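Local structure of ornithine carbamoyltransferase (Giardia intestinalis, 3GRF) at residues L62-T67 / N309-A314; E95-M100 / Q119-P124; A165-S170 / H190-D195; D177-C182 / E204-C209; V238-W243 / E289-S294. The protein probably catalyses the reversible transfer of a carbamoyl group between carbamoyl phosphate and ornithine, a reaction that belongs to arginine degradation in this parasite. One frame throughout, in Å; residues are numbered along the deposited sequence.

Contact 2 lies wholly in the carbamoyl-phosphate half of the chain, contacts 3, 4 and 5 cluster in the ornithine-binding half, and contact 1 bridges the two. Contact 2 closes early in the sequence and lies far from the cluster, its centre about 38 Å from that of contact 3. Contacts 3 and 5 share the parallel five-stranded sheet, where strands 164-167 and 237-240 are neighbours, and their centres are about 12 Å apart. Contact 4 pairs two helices on that sheet; M179 of contact 4 touches V191 of contact 3. Contact 1 spans all the others along the sequence, bringing the C-terminal helix 303-322 back to helix 56-69 and so tying the two halves together.

Contact 1 (L62-T67 / N309-A314); sequences LETAMT and NRLHSA
L311 presses the tip of its side chain into helix 56-69, and this is where the two helices meet most tightly. Its CD1 lies 3.5 Å from the backbone N of A65 and 3.6 Å from CA of the same residue, so a methyl group rests almost directly on the main chain. The small A65 permits this closeness. CG of L311 stands anti to the backbone N (chi1 166°), which starts the branch out toward the neighbouring helix. There it meets T64 at about a right angle, with T64 CG2 3.7 Å from L311 CD1, while T64 OG1 is turned back to bond with the carbonyl of V60 in its own helix; the threonine thus offers its methyl to the contact and keeps its hydroxyl satisfied. The axes of the two segments approach to 8.5 Å and cross at -52°, near the value common in ridges-into-grooves packing. Helix 303-322, near the C-terminus, has here returned to the carbamoyl-phosphate domain, a crossover between domains that is a feature of the transcarbamoylase fold. R310 also reaches T58, close to the start of helix 56-69, where relatives carry their phosphate-binding S-T-R-T-R motif. The other flank is more relaxed and purely methyl to methyl. A65 CB sits 3.9 Å from A314 CB, and beyond it L62 brings only CD1 to the same A314 methyl, at 4.1 Å. Even this side is buried: L62 continues onto L47 and F51 of strand 46-51, and past T64 the cover comes from M100 of the second subunit.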
# COMPACT_ATOMS: atom_id res chain seq x y z
N LEU A 62 8.00 4.19 -8.55
CA LEU A 62 6.92 3.39 -9.16
C LEU A 62 5.55 3.79 -8.64
O LEU A 62 4.63 4.03 -9.43
CB LEU A 62 7.18 1.89 -8.84
CG LEU A 62 7.65 0.98 -9.98
CD1 LEU A 62 8.21 1.74 -11.18
CD2 LEU A 62 8.54 -0.17 -9.56
N GLU A 63 5.42 3.86 -7.30
CA GLU A 63 4.17 4.14 -6.63
C GLU A 63 3.77 5.62 -6.91
O GLU A 63 2.62 5.93 -7.21
CB GLU A 63 4.32 3.85 -5.11
CG GLU A 63 3.19 2.96 -4.54
CD GLU A 63 3.42 2.40 -3.15
OE1 GLU A 63 4.50 1.79 -2.88
OE2 GLU A 63 2.49 2.52 -2.33
N THR A 64 4.76 6.52 -6.85
CA THR A 64 4.56 7.94 -7.16
C THR A 64 4.23 8.15 -8.64
O THR A 64 3.38 9.02 -8.97
CB THR A 64 5.81 8.76 -6.75
OG1 THR A 64 6.07 8.51 -5.39
CG2 THR A 64 5.55 10.31 -6.88
N ALA A 65 4.90 7.39 -9.52
CA ALA A 65 4.69 7.53 -10.97
C ALA A 65 3.24 7.29 -11.26
O ALA A 65 2.62 8.08 -11.98
CB ALA A 65 5.58 6.59 -11.79
N MET A 66 2.66 6.25 -10.65
CA MET A 66 1.27 5.91 -10.95
C MET A 66 0.32 6.94 -10.46
O MET A 66 -0.62 7.28 -11.15
CB MET A 66 0.86 4.52 -10.43
CG MET A 66 1.58 3.33 -11.10
SD MET A 66 1.18 3.09 -12.85
CE MET A 66 -0.55 2.74 -12.70
N THR A 67 0.55 7.46 -9.25
CA THR A 67 -0.28 8.56 -8.72
C THR A 67 -0.24 9.76 -9.65
O THR A 67 -1.26 10.44 -9.87
CB THR A 67 0.20 8.97 -7.32
OG1 THR A 67 0.16 7.80 -6.48
CG2 THR A 67 -0.69 10.07 -6.71
N ASN A 309 15.09 11.33 -10.98
CA ASN A 309 14.67 11.07 -12.37
C ASN A 309 14.15 9.64 -12.57
O ASN A 309 13.54 9.33 -13.60
CB ASN A 309 15.83 11.36 -13.36
CG ASN A 309 16.00 12.85 -13.63
OD1 ASN A 309 15.05 13.64 -13.53
ND2 ASN A 309 17.20 13.25 -13.99
N ARG A 310 14.33 8.77 -11.58
CA ARG A 310 13.66 7.48 -11.55
C ARG A 310 12.17 7.67 -11.68
O ARG A 310 11.50 6.89 -12.36
CB ARG A 310 13.97 6.68 -10.27
CG ARG A 310 15.41 6.10 -10.19
CD ARG A 310 15.69 5.15 -11.39
NE ARG A 310 14.84 3.96 -11.26
CZ ARG A 310 15.06 2.93 -10.42
NH1 ARG A 310 16.16 2.87 -9.68
NH2 ARG A 310 14.18 1.95 -10.34
N LEU A 311 11.67 8.75 -11.09
CA LEU A 311 10.24 9.06 -11.08
C LEU A 311 9.74 9.29 -12.50
O LEU A 311 8.85 8.61 -12.99
CB LEU A 311 9.90 10.26 -10.14
CG LEU A 311 8.47 10.87 -10.33
CD1 LEU A 311 7.33 9.85 -10.09
CD2 LEU A 311 8.23 12.15 -9.59
N HIS A 312 10.29 10.31 -13.15
CA HIS A 312 9.82 10.69 -14.47
C HIS A 312 10.10 9.62 -15.54
O HIS A 312 9.32 9.42 -16.45
CB HIS A 312 10.49 12.01 -14.84
CG HIS A 312 10.48 13.01 -13.73
ND1 HIS A 312 9.31 13.55 -13.23
CD2 HIS A 312 11.48 13.52 -12.98
CE1 HIS A 312 9.60 14.39 -12.25
NE2 HIS A 312 10.92 14.39 -12.08
N SER A 313 11.24 8.95 -15.46
CA SER A 313 11.50 7.83 -16.39
C SER A 313 10.58 6.62 -16.15
O SER A 313 10.31 5.82 -17.04
CB SER A 313 12.95 7.45 -16.29
OG SER A 313 13.24 7.19 -14.92
N ALA A 314 10.06 6.51 -14.93
CA ALA A 314 9.12 5.45 -14.61
C ALA A 314 7.79 5.78 -15.22
O ALA A 314 7.15 4.88 -15.75
CB ALA A 314 8.99 5.23 -13.09

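Contact 2 (E95-M100 / Q119-P124); sequences EVFSRM and QHASVP
S98 and S122 are joined by the direct hydrogen bond of this contact: the backbone N of S122 donates to S98 OG over 3.0 Å, almost straight at 176°. OG stands anti to the carbonyl carbon (chi1 -47°), beside its own backbone N. A serine suits the place because one small hydroxyl can accept from 119-124 while bonding back to A94 O in its own helix. Water supplies the second kind of link. One molecule donates to H120 O at 2.6 Å and, weakly, to E95 OE2; another connects E95 OE1 with H120 ND1. Within 95-100 R99 NH1 forms a salt bridge to E95 OE2 at 3.0 Å, with the oxygen in the guanidinium plane, and also bonds to E95 O; through NE the same arginine makes a salt bridge to D305 of the third subunit. Apolar packing is centred on F97: V123 CG2 lies at the edge of its ring, 4.4 Å from F97 CD2, and A121 CB approaches that ring obliquely. Both segments belong to the carbamoyl-phosphate-binding domain, where helix 90-97, strand 103-107 and helix 111-120 follow one another along the chain; the two helices are joined here at their C-terminal ends. With an arginine and two waters around it, the carboxylate of E95 is likely to be ionised, and part of this contact therefore depends on solvent.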
# COMPACT_ATOMS: atom_id res chain seq x y z
N GLU A 95 -1.12 -15.77 -15.04
CA GLU A 95 -2.39 -15.93 -15.76
C GLU A 95 -3.49 -15.20 -15.04
O GLU A 95 -4.35 -14.58 -15.65
CB GLU A 95 -2.76 -17.41 -15.93
CG GLU A 95 -1.99 -18.18 -17.03
CD GLU A 95 -2.44 -17.87 -18.46
OE1 GLU A 95 -1.95 -18.56 -19.40
OE2 GLU A 95 -3.25 -16.98 -18.69
N VAL A 96 -3.43 -15.24 -13.72
CA VAL A 96 -4.48 -14.64 -12.91
C VAL A 96 -4.32 -13.12 -12.78
O VAL A 96 -5.31 -12.42 -12.83
CB VAL A 96 -4.54 -15.33 -11.55
CG1 VAL A 96 -5.29 -14.50 -10.54
CG2 VAL A 96 -5.12 -16.78 -11.71
N PHE A 97 -3.10 -12.61 -12.58
CA PHE A 97 -2.96 -11.14 -12.46
C PHE A 97 -3.17 -10.39 -13.77
O PHE A 97 -3.58 -9.25 -13.75
CB PHE A 97 -1.75 -10.63 -11.61
CG PHE A 97 -0.34 -10.93 -12.16
CD1 PHE A 97 0.55 -11.73 -11.41
CD2 PHE A 97 0.12 -10.37 -13.35
CE1 PHE A 97 1.86 -11.97 -11.86
CE2 PHE A 97 1.42 -10.61 -13.82
CZ PHE A 97 2.30 -11.40 -13.08
N SER A 98 -2.94 -11.08 -14.89
CA SER A 98 -3.10 -10.53 -16.23
C SER A 98 -4.56 -10.35 -16.62
O SER A 98 -4.85 -9.72 -17.62
CB SER A 98 -2.43 -11.40 -17.29
OG SER A 98 -1.13 -11.76 -16.91
N ARG A 99 -5.47 -10.89 -15.83
CA ARG A 99 -6.89 -10.65 -16.06
C ARG A 99 -7.45 -9.67 -15.03
O ARG A 99 -8.67 -9.56 -14.90
CB ARG A 99 -7.62 -11.96 -15.95
CG ARG A 99 -7.38 -12.91 -17.08
CD ARG A 99 -7.91 -14.27 -16.64
NE ARG A 99 -8.00 -15.28 -17.72
CZ ARG A 99 -6.94 -15.86 -18.28
NH1 ARG A 99 -5.71 -15.55 -17.90
NH2 ARG A 99 -7.12 -16.77 -19.21
N MET A 100 -6.57 -9.04 -14.23
CA MET A 100 -6.98 -8.05 -13.20
C MET A 100 -6.27 -6.72 -13.37
O MET A 100 -6.93 -5.68 -13.50
CB MET A 100 -6.81 -8.57 -11.76
CG MET A 100 -7.85 -9.64 -11.30
SD MET A 100 -7.50 -10.20 -9.63
CE MET A 100 -8.36 -11.74 -9.55
N GLN A 119 6.85 -15.00 -19.19
CA GLN A 119 6.44 -16.03 -20.17
C GLN A 119 4.93 -16.16 -20.22
O GLN A 119 4.32 -16.11 -21.30
CB GLN A 119 7.06 -17.38 -19.78
CG GLN A 119 7.44 -18.33 -20.91
CD GLN A 119 8.68 -19.15 -20.54
OE1 GLN A 119 9.83 -18.68 -20.67
NE2 GLN A 119 8.46 -20.37 -20.03
N HIS A 120 4.31 -16.29 -19.04
CA HIS A 120 2.87 -16.63 -18.96
C HIS A 120 1.98 -15.42 -18.79
O HIS A 120 0.77 -15.54 -18.87
CB HIS A 120 2.60 -17.57 -17.80
CG HIS A 120 3.47 -18.78 -17.80
ND1 HIS A 120 3.22 -19.87 -18.60
CD2 HIS A 120 4.59 -19.06 -17.10
CE1 HIS A 120 4.15 -20.78 -18.39
NE2 HIS A 120 5.00 -20.32 -17.48
N ALA A 121 2.59 -14.27 -18.53
CA ALA A 121 1.87 -13.03 -18.33
C ALA A 121 1.35 -12.51 -19.66
O ALA A 121 1.99 -12.64 -20.70
CB ALA A 121 2.75 -12.02 -17.65
N SER A 122 0.16 -11.95 -19.61
CA SER A 122 -0.51 -11.38 -20.77
C SER A 122 -0.75 -9.86 -20.62
O SER A 122 -1.48 -9.26 -21.41
CB SER A 122 -1.84 -12.11 -20.95
OG SER A 122 -2.50 -11.66 -22.14
N VAL A 123 -0.15 -9.23 -19.61
CA VAL A 123 -0.02 -7.76 -19.51
C VAL A 123 1.48 -7.47 -19.58
O VAL A 123 2.27 -8.35 -19.32
CB VAL A 123 -0.65 -7.20 -18.17
CG1 VAL A 123 -2.16 -7.41 -18.14
CG2 VAL A 123 -0.02 -7.85 -16.95
N PRO A 124 1.89 -6.26 -19.96
CA PRO A 124 3.35 -6.00 -19.92
C PRO A 124 4.08 -6.25 -18.57
O PRO A 124 3.65 -5.76 -17.53
CB PRO A 124 3.46 -4.52 -20.32
CG PRO A 124 2.19 -4.16 -20.97
CD PRO A 124 1.11 -5.12 -20.51
O HOH W 1 -1.59 -14.54 -18.95
O HOH W 2 0.18 -19.92 -19.44

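Contact 3 (A165-S170 / H190-D195); sequences AYCGDS and HVCCPD
Y166 and V191 sit side by side on adjacent parallel strands, the two strands of a beta-alpha-beta unit whose helix is 173-185, within the Rossmann-like ornithine-binding domain. Both residues direct their side chains to the face covered by helix 173-185, where V191 meets T175 and M179. A165, C167, H190 and C192 point to the other face, covered by helix 228-232; there H190 and C192 also lie beside side chains of the adjacent strand 221-225. The backbones are laced by a staggered ladder: Y166 N to H190 O, C192 N to Y166 O (2.7 Å) and G168 N to C192 O. On the face of A165, C167 and C192, C167 SG rests 3.6 Å from C192 CB. The two sulfurs are 4.1 Å apart and unbonded; C167 instead forms the disulfide with C228. Beyond the strand, G168 turns the chain at phi 121° and psi -159°, where any side chain would jam against the preceding carbonyl. The turn brings S170 back over V191 and C193. S170 OG, anti to its carbonyl carbon, donates to G168 O from well above the carbonyl plane, so the hydroxyl pins the turn. Beside it S170 CB is 3.5 Å from V191 CG1, tighter than usual carbon-carbon contact.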
# COMPACT_ATOMS: atom_id res chain seq x y z
N ALA A 165 31.85 6.36 -19.69
CA ALA A 165 32.64 5.26 -19.09
C ALA A 165 32.03 4.67 -17.81
O ALA A 165 31.56 5.43 -16.98
CB ALA A 165 34.09 5.72 -18.81
N TYR A 166 32.06 3.33 -17.69
CA TYR A 166 31.59 2.63 -16.51
C TYR A 166 32.87 2.17 -15.81
O TYR A 166 33.76 1.65 -16.48
CB TYR A 166 30.69 1.41 -16.81
CG TYR A 166 30.37 0.73 -15.50
CD1 TYR A 166 31.19 -0.31 -14.99
CD2 TYR A 166 29.34 1.19 -14.72
CE1 TYR A 166 30.94 -0.84 -13.72
CE2 TYR A 166 29.07 0.67 -13.47
CZ TYR A 166 29.90 -0.34 -12.96
OH TYR A 166 29.64 -0.87 -11.73
N CYS A 167 32.99 2.41 -14.50
CA CYS A 167 34.20 1.99 -13.75
C CYS A 167 33.78 1.03 -12.68
O CYS A 167 32.78 1.26 -12.03
CB CYS A 167 34.97 3.17 -13.12
SG CYS A 167 36.05 4.03 -14.26
N GLY A 168 34.56 -0.04 -12.48
CA GLY A 168 34.25 -0.93 -11.38
C GLY A 168 33.98 -2.35 -11.80
O GLY A 168 34.43 -2.80 -12.87
N ASP A 169 33.29 -3.07 -10.92
CA ASP A 169 32.83 -4.42 -11.17
C ASP A 169 31.86 -4.47 -12.32
O ASP A 169 30.73 -3.92 -12.25
CB ASP A 169 32.13 -5.00 -9.95
CG ASP A 169 31.84 -6.47 -10.11
OD1 ASP A 169 32.12 -7.04 -11.20
OD2 ASP A 169 31.35 -7.06 -9.12
N SER A 170 32.31 -5.13 -13.39
CA SER A 170 31.61 -4.99 -14.64
C SER A 170 30.95 -6.27 -15.07
O SER A 170 30.40 -6.36 -16.18
CB SER A 170 32.53 -4.38 -15.71
OG SER A 170 32.87 -3.04 -15.30
N HIS A 190 32.99 2.99 -22.67
CA HIS A 190 34.26 2.34 -22.21
C HIS A 190 33.94 1.59 -20.91
O HIS A 190 33.41 2.19 -19.97
CB HIS A 190 35.34 3.37 -21.85
CG HIS A 190 35.85 4.18 -23.00
ND1 HIS A 190 35.30 4.13 -24.27
CD2 HIS A 190 36.87 5.06 -23.07
CE1 HIS A 190 35.96 4.96 -25.06
NE2 HIS A 190 36.92 5.54 -24.35
N VAL A 191 34.27 0.31 -20.84
CA VAL A 191 34.04 -0.42 -19.60
C VAL A 191 35.36 -0.62 -18.89
O VAL A 191 36.27 -1.28 -19.42
CB VAL A 191 33.34 -1.75 -19.83
CG1 VAL A 191 33.14 -2.44 -18.50
CG2 VAL A 191 31.98 -1.53 -20.57
N CYS A 192 35.48 0.05 -17.74
CA CYS A 192 36.78 0.06 -17.02
C CYS A 192 36.76 -0.91 -15.87
O CYS A 192 36.22 -0.64 -14.80
CB CYS A 192 37.11 1.50 -16.60
SG CYS A 192 37.15 2.69 -17.99
N CYS A 193 37.35 -2.06 -16.08
CA CYS A 193 37.21 -3.09 -15.07
C CYS A 193 38.55 -3.78 -14.82
O CYS A 193 39.46 -3.65 -15.62
CB CYS A 193 36.17 -4.12 -15.49
SG CYS A 193 36.50 -4.89 -17.09
N PRO A 194 38.64 -4.53 -13.70
CA PRO A 194 39.82 -5.34 -13.45
C PRO A 194 39.97 -6.45 -14.48
O PRO A 194 39.03 -7.20 -14.77
CB PRO A 194 39.54 -5.93 -12.07
CG PRO A 194 38.48 -5.05 -11.44
CD PRO A 194 37.66 -4.61 -12.59
N ASP A 195 41.18 -6.57 -15.00
CA ASP A 195 41.50 -7.68 -15.85
C ASP A 195 41.42 -9.00 -15.12
O ASP A 195 42.44 -9.59 -14.78
CB ASP A 195 42.87 -7.51 -16.48
CG ASP A 195 43.09 -8.47 -17.64
OD1 ASP A 195 43.96 -8.19 -18.51
OD2 ASP A 195 42.36 -9.50 -17.70

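Contact 4 (D177-C182 / E204-C209)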
# COMPACT_ATOMS: atom_id res chain seq x y z
N ASP A 177 23.27 -3.44 -18.72
CA ASP A 177 22.19 -2.63 -19.31
C ASP A 177 22.68 -1.25 -19.79
O ASP A 177 22.11 -0.69 -20.73
CB ASP A 177 21.00 -2.54 -18.32
CG ASP A 177 19.67 -3.01 -18.91
OD1 ASP A 177 19.60 -3.53 -20.04
OD2 ASP A 177 18.66 -2.85 -18.22
N LEU A 178 23.75 -0.67 -19.17
CA LEU A 178 24.36 0.62 -19.63
C LEU A 178 25.02 0.38 -21.00
O LEU A 178 24.85 1.19 -21.92
CB LEU A 178 25.42 1.12 -18.62
CG LEU A 178 25.20 2.40 -17.79
CD1 LEU A 178 23.83 3.02 -18.05
CD2 LEU A 178 25.36 2.09 -16.29
N MET A 179 25.76 -0.72 -21.13
CA MET A 179 26.36 -1.08 -22.41
C MET A 179 25.30 -1.18 -23.49
O MET A 179 25.48 -0.64 -24.60
CB MET A 179 27.10 -2.41 -22.29
CG MET A 179 28.35 -2.38 -21.37
SD MET A 179 28.85 -4.06 -20.88
CE MET A 179 29.31 -4.77 -22.45
N ARG A 180 24.19 -1.86 -23.19
CA ARG A 180 23.05 -1.94 -24.14
C ARG A 180 22.46 -0.56 -24.49
O ARG A 180 22.11 -0.33 -25.65
CB ARG A 180 21.93 -2.87 -23.63
CG ARG A 180 22.27 -4.39 -23.50
CD ARG A 180 21.18 -5.11 -22.68
NE ARG A 180 21.63 -6.43 -22.14
CZ ARG A 180 21.50 -6.83 -20.87
NH1 ARG A 180 20.97 -6.03 -19.96
NH2 ARG A 180 21.93 -8.03 -20.48
N GLY A 181 22.27 0.32 -23.49
CA GLY A 181 21.71 1.66 -23.74
C GLY A 181 22.63 2.44 -24.68
O GLY A 181 22.18 3.04 -25.64
N CYS A 182 23.93 2.42 -24.39
CA CYS A 182 24.94 3.08 -25.19
C CYS A 182 24.90 2.52 -26.62
O CYS A 182 24.91 3.26 -27.56
CB CYS A 182 26.34 2.80 -24.65
SG CYS A 182 26.92 3.69 -23.23
N GLU A 204 28.47 -12.74 -23.89
CA GLU A 204 27.12 -12.71 -24.41
C GLU A 204 26.61 -11.27 -24.52
O GLU A 204 25.97 -10.89 -25.50
CB GLU A 204 26.19 -13.65 -23.62
CG GLU A 204 25.27 -13.04 -22.57
CD GLU A 204 23.90 -13.73 -22.52
OE1 GLU A 204 22.95 -13.25 -23.20
OE2 GLU A 204 23.78 -14.74 -21.78
N VAL A 205 26.98 -10.46 -23.52
CA VAL A 205 26.49 -9.09 -23.39
C VAL A 205 27.23 -8.18 -24.40
O VAL A 205 26.62 -7.39 -25.12
CB VAL A 205 26.58 -8.60 -21.90
CG1 VAL A 205 26.35 -7.12 -21.78
CG2 VAL A 205 25.60 -9.39 -21.01
N ILE A 206 28.55 -8.34 -24.49
CA ILE A 206 29.36 -7.68 -25.52
C ILE A 206 28.82 -8.00 -26.93
O ILE A 206 28.53 -7.07 -27.72
CB ILE A 206 30.85 -8.08 -25.40
CG1 ILE A 206 31.36 -7.85 -23.98
CG2 ILE A 206 31.70 -7.28 -26.37
CD1 ILE A 206 32.68 -8.64 -23.66
N ASP A 207 28.60 -9.28 -27.22
CA ASP A 207 28.02 -9.72 -28.51
C ASP A 207 26.66 -9.09 -28.83
O ASP A 207 26.44 -8.59 -29.95
CB ASP A 207 27.85 -11.24 -28.56
CG ASP A 207 29.18 -11.99 -28.58
OD1 ASP A 207 30.25 -11.34 -28.64
OD2 ASP A 207 29.15 -13.23 -28.52
N GLU A 208 25.73 -9.13 -27.88
CA GLU A 208 24.45 -8.42 -28.05
C GLU A 208 24.67 -6.97 -28.44
O GLU A 208 23.98 -6.43 -29.33
CB GLU A 208 23.59 -8.47 -26.78
CG GLU A 208 22.35 -7.56 -26.87
CD GLU A 208 21.35 -7.80 -25.74
OE1 GLU A 208 21.80 -8.01 -24.60
OE2 GLU A 208 20.13 -7.76 -26.01
N CYS A 209 25.58 -6.31 -27.74
CA CYS A 209 25.79 -4.89 -28.02
C CYS A 209 26.37 -4.64 -29.39
O CYS A 209 25.98 -3.69 -30.09
CB CYS A 209 26.66 -4.22 -26.97
SG CYS A 209 25.88 -4.17 -25.39
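R180 NE donates to E208 OE1 across the helix pair, a 2.9 Å salt bridge bent to 143° at the hydrogen. The oxygen is met from above the carboxylate plane, and the guanidinium and carboxylate planes stand 66° apart, so the acid comes to the edge of the arginine without lying flat against it. Extended from CG to NE, the arginine has the length to span the groove. Its NH1 bonds D177 OD1 at 2.9 Å and also F132 O. F132 further offers its ring in a cation-pi contact. E208 has a second partner as well, S14 at OE2. A buried arginine is thus matched by two acids and by neutral partners, which should temper the cost of burying its charge. Apolar groups close the other side of the groove. M179, bent at chi3 (64°), brings CE to V205 CG1 at 3.8 Å and to I206 CG1 at 4.0 Å, its chain crossing the valine at about a right angle. C209, small enough for the point of nearest backbone approach, settles its SG 3.6 Å from both M179 C and R180 N. M179 and C209 both reach I222 of strand 221-225 beneath. The axes of the two segments run 9.5 Å apart and only 12° from parallel, as expected of successive helices lying on one face of a parallel sheet in a Rossmann-like alpha/beta domain.

Contact 5 (V238-W243 / E289-S294)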
# COMPACT_ATOMS: atom_id res chain seq x y z
N VAL A 238 31.25 9.70 -16.17
CA VAL A 238 31.86 8.61 -15.43
C VAL A 238 30.87 8.01 -14.45
O VAL A 238 30.37 8.67 -13.53
CB VAL A 238 33.10 9.07 -14.66
CG1 VAL A 238 33.72 7.86 -13.88
CG2 VAL A 238 34.12 9.70 -15.61
N TYR A 239 30.60 6.72 -14.60
CA TYR A 239 29.49 6.15 -13.89
C TYR A 239 30.10 5.00 -13.13
O TYR A 239 30.96 4.30 -13.66
CB TYR A 239 28.46 5.69 -14.93
CG TYR A 239 27.10 5.24 -14.45
CD1 TYR A 239 26.94 4.17 -13.56
CD2 TYR A 239 25.97 5.82 -14.95
CE1 TYR A 239 25.70 3.73 -13.17
CE2 TYR A 239 24.74 5.39 -14.60
CZ TYR A 239 24.60 4.36 -13.68
OH TYR A 239 23.36 3.94 -13.34
N THR A 240 29.70 4.85 -11.87
CA THR A 240 30.11 3.69 -11.09
C THR A 240 28.98 3.22 -10.20
O THR A 240 27.94 3.88 -10.10
CB THR A 240 31.40 3.97 -10.29
OG1 THR A 240 31.88 2.73 -9.75
CG2 THR A 240 31.17 4.99 -9.20
N ASP A 241 29.12 2.04 -9.61
CA ASP A 241 28.09 1.63 -8.66
C ASP A 241 28.63 0.63 -7.67
O ASP A 241 29.79 0.27 -7.74
CB ASP A 241 26.76 1.20 -9.38
CG ASP A 241 26.70 -0.28 -9.79
OD1 ASP A 241 25.61 -0.85 -9.72
OD2 ASP A 241 27.72 -0.86 -10.19
N SER A 242 27.77 0.23 -6.74
CA SER A 242 28.14 -0.47 -5.54
C SER A 242 29.03 -1.66 -5.83
O SER A 242 28.72 -2.48 -6.69
CB SER A 242 26.86 -0.90 -4.82
OG SER A 242 27.13 -1.93 -3.89
N TRP A 243 30.15 -1.73 -5.12
CA TRP A 243 31.02 -2.90 -5.08
C TRP A 243 30.45 -4.10 -4.29
O TRP A 243 30.95 -5.22 -4.46
CB TRP A 243 32.34 -2.51 -4.44
CG TRP A 243 33.23 -1.66 -5.30
CD1 TRP A 243 33.01 -1.27 -6.59
CD2 TRP A 243 34.48 -1.12 -4.92
NE1 TRP A 243 34.07 -0.51 -7.04
CE2 TRP A 243 34.98 -0.40 -6.03
CE3 TRP A 243 35.24 -1.16 -3.73
CZ2 TRP A 243 36.22 0.27 -6.00
CZ3 TRP A 243 36.47 -0.49 -3.70
CH2 TRP A 243 36.94 0.22 -4.82
N GLU A 289 34.17 3.39 -1.20
CA GLU A 289 34.33 2.19 -2.03
C GLU A 289 34.40 2.55 -3.50
O GLU A 289 35.46 2.91 -3.98
CB GLU A 289 33.25 1.15 -1.69
CG GLU A 289 33.33 0.79 -0.20
CD GLU A 289 32.61 -0.50 0.17
OE1 GLU A 289 31.79 -0.97 -0.65
OE2 GLU A 289 32.89 -1.03 1.28
N GLU A 290 33.28 2.50 -4.21
CA GLU A 290 33.29 2.71 -5.67
C GLU A 290 33.70 4.13 -6.05
O GLU A 290 34.21 4.37 -7.17
CB GLU A 290 31.95 2.32 -6.29
CG GLU A 290 30.77 3.20 -5.88
CD GLU A 290 30.09 2.78 -4.59
OE1 GLU A 290 29.10 3.43 -4.20
OE2 GLU A 290 30.49 1.79 -3.96
N GLN A 291 33.51 5.07 -5.13
CA GLN A 291 34.05 6.43 -5.33
C GLN A 291 34.39 7.15 -4.02
O GLN A 291 33.95 6.71 -2.97
CB GLN A 291 33.11 7.27 -6.18
CG GLN A 291 31.66 6.81 -6.10
CD GLN A 291 31.01 7.38 -4.93
OE1 GLN A 291 30.34 6.70 -4.14
NE2 GLN A 291 31.23 8.66 -4.76
N THR A 292 35.20 8.20 -4.09
CA THR A 292 35.49 9.04 -2.94
C THR A 292 34.36 10.00 -2.67
O THR A 292 33.59 10.29 -3.57
CB THR A 292 36.81 9.83 -3.09
OG1 THR A 292 36.73 10.77 -4.16
CG2 THR A 292 38.00 8.89 -3.33
N ALA A 293 34.28 10.46 -1.43
CA ALA A 293 33.25 11.38 -1.01
C ALA A 293 33.42 12.71 -1.78
O ALA A 293 32.43 13.33 -2.18
CB ALA A 293 33.29 11.58 0.53
N SER A 294 34.66 13.08 -2.08
CA SER A 294 34.95 14.28 -2.88
C SER A 294 34.38 14.26 -4.31
O SER A 294 34.16 15.30 -4.89
CB SER A 294 36.45 14.52 -2.98
OG SER A 294 37.04 13.61 -3.88
O HOH W 3 34.52 1.64 -8.97
O HOH W 4 30.24 -0.21 -2.38
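W243 lays one face of its indole over the backbone of E289 and E290. E289 O is 3.2 Å from W243 CH2, and E290 N lies 3.8 Å above the plane, over its centre; that buried nitrogen has no hydrogen-bonding partner in the model. Farther along, E290 CB makes a CH-pi contact with the five-membered ring, 3.9 Å from its centroid and 24° off the normal. A tryptophan suits this place because its flat face can cover the 289-290 peptide and the CB of E290 at once. CG of E290 lies between its backbone N and carbonyl carbon (chi1 66°), 3.6 Å from D241 O; its OE1 bonds to T286 N. T240 places CG2 against Q291 CG at 3.6 Å and gives its hydroxyl to C167 O. A water accepts from W243 NE1 and donates to T240 OG1, and it also reaches E290 O, joining the indole rim to both segments. D-S-W, after strand 237-240, probably corresponds to the start of the D-x-W-x-S-M-G loop of relatives, and E289 and E290 lie a few residues beyond C282, which probably matches the cysteine of their H-C-L-P motif. Two loops at the C-terminal ends of the parallel strands meet here, consistent with the ornithine-binding side of a transcarbamoylase active site.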